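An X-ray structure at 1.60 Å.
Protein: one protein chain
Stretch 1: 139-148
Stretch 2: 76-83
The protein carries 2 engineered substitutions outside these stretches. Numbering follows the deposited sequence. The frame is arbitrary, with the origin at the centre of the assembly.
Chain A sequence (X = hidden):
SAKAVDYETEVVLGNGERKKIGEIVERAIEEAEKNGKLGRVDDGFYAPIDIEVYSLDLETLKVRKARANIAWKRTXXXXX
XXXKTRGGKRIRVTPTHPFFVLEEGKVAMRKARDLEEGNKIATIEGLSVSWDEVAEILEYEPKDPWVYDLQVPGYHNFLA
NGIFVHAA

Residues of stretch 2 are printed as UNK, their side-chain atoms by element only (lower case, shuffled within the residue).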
# COMPACT_ATOMS: atom_id res chain seq x y z
N GLU A 139 5.04 -14.25 8.78
CA GLU A 139 4.28 -14.87 7.71
C GLU A 139 2.97 -15.45 8.23
O GLU A 139 2.94 -15.98 9.34
CB GLU A 139 5.13 -15.98 7.12
CG GLU A 139 4.64 -16.55 5.85
CD GLU A 139 5.65 -17.52 5.29
OE1 GLU A 139 6.52 -17.09 4.51
OE2 GLU A 139 5.58 -18.71 5.66
N TYR A 140 1.88 -15.34 7.45
CA TYR A 140 0.66 -16.04 7.80
C TYR A 140 -0.00 -16.51 6.50
O TYR A 140 0.36 -16.07 5.41
CB TYR A 140 -0.26 -15.12 8.65
CG TYR A 140 -0.82 -13.95 7.86
CD1 TYR A 140 -0.07 -12.80 7.63
CD2 TYR A 140 -2.09 -14.03 7.28
CE1 TYR A 140 -0.58 -11.71 6.87
CE2 TYR A 140 -2.62 -12.96 6.52
CZ TYR A 140 -1.86 -11.80 6.31
OH TYR A 140 -2.38 -10.84 5.51
N GLU A 141 -0.93 -17.41 6.62
CA GLU A 141 -1.70 -17.88 5.47
C GLU A 141 -3.02 -17.14 5.46
O GLU A 141 -3.71 -17.12 6.49
CB GLU A 141 -1.94 -19.38 5.55
CG GLU A 141 -0.66 -20.18 5.40
CD GLU A 141 -0.57 -21.30 6.40
OE1 GLU A 141 -0.28 -21.01 7.59
OE2 GLU A 141 -0.79 -22.46 6.00
N PRO A 142 -3.38 -16.47 4.37
CA PRO A 142 -4.55 -15.59 4.41
C PRO A 142 -5.88 -16.32 4.43
O PRO A 142 -6.07 -17.39 3.82
CB PRO A 142 -4.40 -14.77 3.13
CG PRO A 142 -3.62 -15.66 2.20
CD PRO A 142 -2.63 -16.38 3.10
N LYS A 143 -6.82 -15.70 5.15
CA LYS A 143 -8.21 -16.13 5.09
C LYS A 143 -8.92 -15.46 3.93
O LYS A 143 -9.88 -16.04 3.43
CB LYS A 143 -8.93 -15.79 6.40
CG LYS A 143 -8.46 -16.69 7.53
CD LYS A 143 -9.04 -16.30 8.87
CE LYS A 143 -8.63 -17.31 9.94
NZ LYS A 143 -7.14 -17.48 9.98
N ASP A 144 -8.54 -14.24 3.58
CA ASP A 144 -9.17 -13.48 2.52
C ASP A 144 -8.42 -13.74 1.22
O ASP A 144 -7.18 -13.55 1.18
CB ASP A 144 -9.11 -11.99 2.91
CG ASP A 144 -9.81 -11.09 1.96
OD1 ASP A 144 -10.12 -11.45 0.80
OD2 ASP A 144 -9.97 -9.91 2.39
N PRO A 145 -9.06 -14.22 0.18
CA PRO A 145 -8.32 -14.66 -1.01
C PRO A 145 -8.07 -13.55 -2.03
O PRO A 145 -7.64 -13.85 -3.15
CB PRO A 145 -9.23 -15.75 -1.58
CG PRO A 145 -10.60 -15.19 -1.31
CD PRO A 145 -10.49 -14.62 0.13
N TRP A 146 -8.21 -12.28 -1.61
CA TRP A 146 -7.95 -11.17 -2.50
C TRP A 146 -7.01 -10.19 -1.84
O TRP A 146 -7.01 -10.06 -0.61
CB TRP A 146 -9.23 -10.44 -2.87
CG TRP A 146 -10.20 -11.31 -3.55
CD1 TRP A 146 -11.35 -11.85 -2.99
CD2 TRP A 146 -10.19 -11.71 -4.91
NE1 TRP A 146 -11.99 -12.61 -3.91
CE2 TRP A 146 -11.31 -12.56 -5.10
CE3 TRP A 146 -9.33 -11.49 -6.00
CZ2 TRP A 146 -11.65 -13.12 -6.36
CZ3 TRP A 146 -9.63 -12.05 -7.23
CH2 TRP A 146 -10.77 -12.87 -7.39
N VAL A 147 -6.21 -9.51 -2.65
CA VAL A 147 -5.38 -8.40 -2.18
C VAL A 147 -5.56 -7.19 -3.11
O VAL A 147 -6.07 -7.31 -4.23
CB VAL A 147 -3.89 -8.78 -2.10
CG1 VAL A 147 -3.73 -9.83 -0.96
CG2 VAL A 147 -3.42 -9.41 -3.37
N TYR A 148 -5.05 -6.02 -2.66
CA TYR A 148 -5.51 -4.76 -3.28
C TYR A 148 -4.37 -3.78 -3.47
O TYR A 148 -3.41 -3.74 -2.70
CB TYR A 148 -6.56 -4.13 -2.38
CG TYR A 148 -7.79 -5.02 -2.25
CD1 TYR A 148 -8.76 -4.98 -3.22
CD2 TYR A 148 -7.93 -5.95 -1.18
CE1 TYR A 148 -9.85 -5.80 -3.13
CE2 TYR A 148 -9.05 -6.78 -1.08
CZ TYR A 148 -9.99 -6.69 -2.08
OH TYR A 148 -11.08 -7.53 -1.98
N UNK A 76 -4.94 -13.35 -3.96
CA UNK A 76 -3.96 -13.39 -2.89
C UNK A 76 -2.94 -14.50 -3.15
O UNK A 76 -3.28 -15.60 -3.64
c UNK A 76 -4.66 -13.63 -1.56
N UNK A 77 -1.67 -14.27 -2.82
CA UNK A 77 -0.70 -15.37 -2.83
C UNK A 77 -0.95 -16.41 -1.73
O UNK A 77 -1.84 -16.24 -0.87
c UNK A 77 -1.08 -12.96 -2.41
c UNK A 77 0.63 -14.62 -2.64
c UNK A 77 0.28 -13.40 -1.85
N UNK A 78 -0.18 -17.51 -1.77
CA UNK A 78 -0.41 -18.57 -0.82
C UNK A 78 -0.01 -18.15 0.58
O UNK A 78 -0.54 -18.70 1.56
c UNK A 78 -1.95 -22.00 -3.52
c UNK A 78 0.36 -19.82 -1.28
c UNK A 78 -1.58 -20.96 -2.45
c UNK A 78 -0.15 -20.44 -2.59
n UNK A 78 -3.37 -22.51 -3.35
N UNK A 79 0.93 -17.20 0.70
CA UNK A 79 1.42 -16.69 1.98
C UNK A 79 1.38 -15.18 1.94
O UNK A 79 1.54 -14.57 0.88
c UNK A 79 4.32 -19.21 2.79
c UNK A 79 2.89 -17.15 2.32
c UNK A 79 3.00 -18.66 2.32
c UNK A 79 4.15 -20.61 3.40
n UNK A 79 2.78 -20.88 3.96
N UNK A 80 1.15 -14.56 3.12
CA UNK A 80 1.21 -13.11 3.30
C UNK A 80 2.14 -12.77 4.46
O UNK A 80 2.60 -13.64 5.19
s UNK A 80 -1.03 -11.46 1.17
c UNK A 80 -1.62 -9.96 2.02
c UNK A 80 -0.21 -12.51 3.56
c UNK A 80 -1.28 -12.71 2.46
N UNK A 81 2.47 -11.47 4.60
CA UNK A 81 3.38 -11.03 5.66
C UNK A 81 2.73 -9.93 6.48
O UNK A 81 2.21 -8.97 5.92
c UNK A 81 5.53 -11.43 4.27
c UNK A 81 7.45 -13.39 4.33
c UNK A 81 4.73 -10.51 5.12
s UNK A 81 6.33 -12.50 5.42
N UNK A 82 2.84 -10.03 7.79
CA UNK A 82 2.46 -8.94 8.68
C UNK A 82 3.75 -8.23 9.04
O UNK A 82 4.66 -8.84 9.60
c UNK A 82 1.70 -8.57 11.16
c UNK A 82 1.19 -9.35 12.37
c UNK A 82 1.74 -9.48 9.93
c UNK A 82 0.82 -7.36 10.84
N UNK A 83 3.79 -6.93 8.80
CA UNK A 83 4.97 -6.11 9.06
C UNK A 83 4.64 -5.18 10.19
O UNK A 83 3.61 -4.49 10.13
c UNK A 83 6.57 -4.36 8.12
c UNK A 83 5.39 -5.33 7.82
c UNK A 83 5.74 -6.30 6.74

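Position 76 carries a single side-chain carbon, CB, and nothing beyond it. That carbon points toward stretch 1, where it lies 3.7 Å from Asp144 O and 4.0 Å from Val147 CG1. One carbon identifies Ala76. Its backbone adds a hydrogen bond between the two stretches: Ala76 N donates to Pro145 O at 2.9 Å, with a nearly straight angle of 170°.

At position 77 three side-chain carbons close a ring onto the backbone nitrogen, which leaves that nitrogen without a hydrogen to donate. The ring carbon bound to N sits 4.3 Å from Val147 CG1, a peripheral apolar contact. The ring makes this Pro77, and Pro77 O lies 3.6 Å from Pro142 CG.

Position 78 has four carbons in a row ending in nitrogen, an unbranched chain whose CA-to-CB bond points away from stretch 1. Its side chain stays clear of stretch 1, so the contact falls to the backbone, where O of position 78 lies 3.5 Å from Pro142 CD. The terminal amine gives Lys78.

The same composition, four carbons in a row and a terminal nitrogen, recurs at position 79, but here the chain leaves sideways and runs along Glu139. Its third carbon beyond CA approaches Glu139 OE2 closely. This is Lys79: CD is 3.2 Å from Glu139 OE2, and NZ forms a long salt bridge to the same oxygen at 3.9 Å. Glu141 adds a second negative charge nearby, its OE2 being 4.4 Å from Lys79 NZ, beyond salt-bridge range.

Position 80 shows two carbons, a sulfur and one more carbon without a branch. Its CB packs over one face of the Tyr140 ring, 3.3 Å from Tyr140 CZ, and the chain then runs past Pro142 to end against Val147. The sulfur within an unbranched chain makes this Met80. All three chi angles are m; Met80 CG is 3.8 Å from Pro142 CG, and Met80 CE reaches Val147 CG1 at 3.7 Å.

Position 81 repeats the unbranched pattern of two carbons, sulfur and carbon, but on the face of the sheet that carries Glu139, and its terminal carbon comes near that residue's carboxylate. It is Met81, extended at chi3 (t), with CE 3.8 Å from Glu139 OE1.

Position 82 has four side-chain carbons forked at the second; its N lies 3.9 Å from Tyr140 CE1, at the edge of the ring, and its CB 4.4 Å from Tyr140 CD1. The fork gives Leu82.

Three carbons at position 83, one carrying the other two, make no contact with stretch 1 and define Val83.

The contact is built on a short antiparallel pairing. Tyr140 and Met80 exchange two hydrogen bonds, Met80 N to Tyr140 O and Tyr140 N to Met80 O, both 2.9 Å, while Glu139 faces Met81 as a non-hydrogen-bonded pair. Beyond the pairing, the bond from Ala76 to Pro145 fastens the other end. Between these two anchors, Met80 and Ala76 pack against Pro142 and Val147, and the charged side chains of Glu139 and Lys79 meet at the exposed margin. Together the stretches bury 717 Å².

Stretch 2 (76-83) APKKMMLV
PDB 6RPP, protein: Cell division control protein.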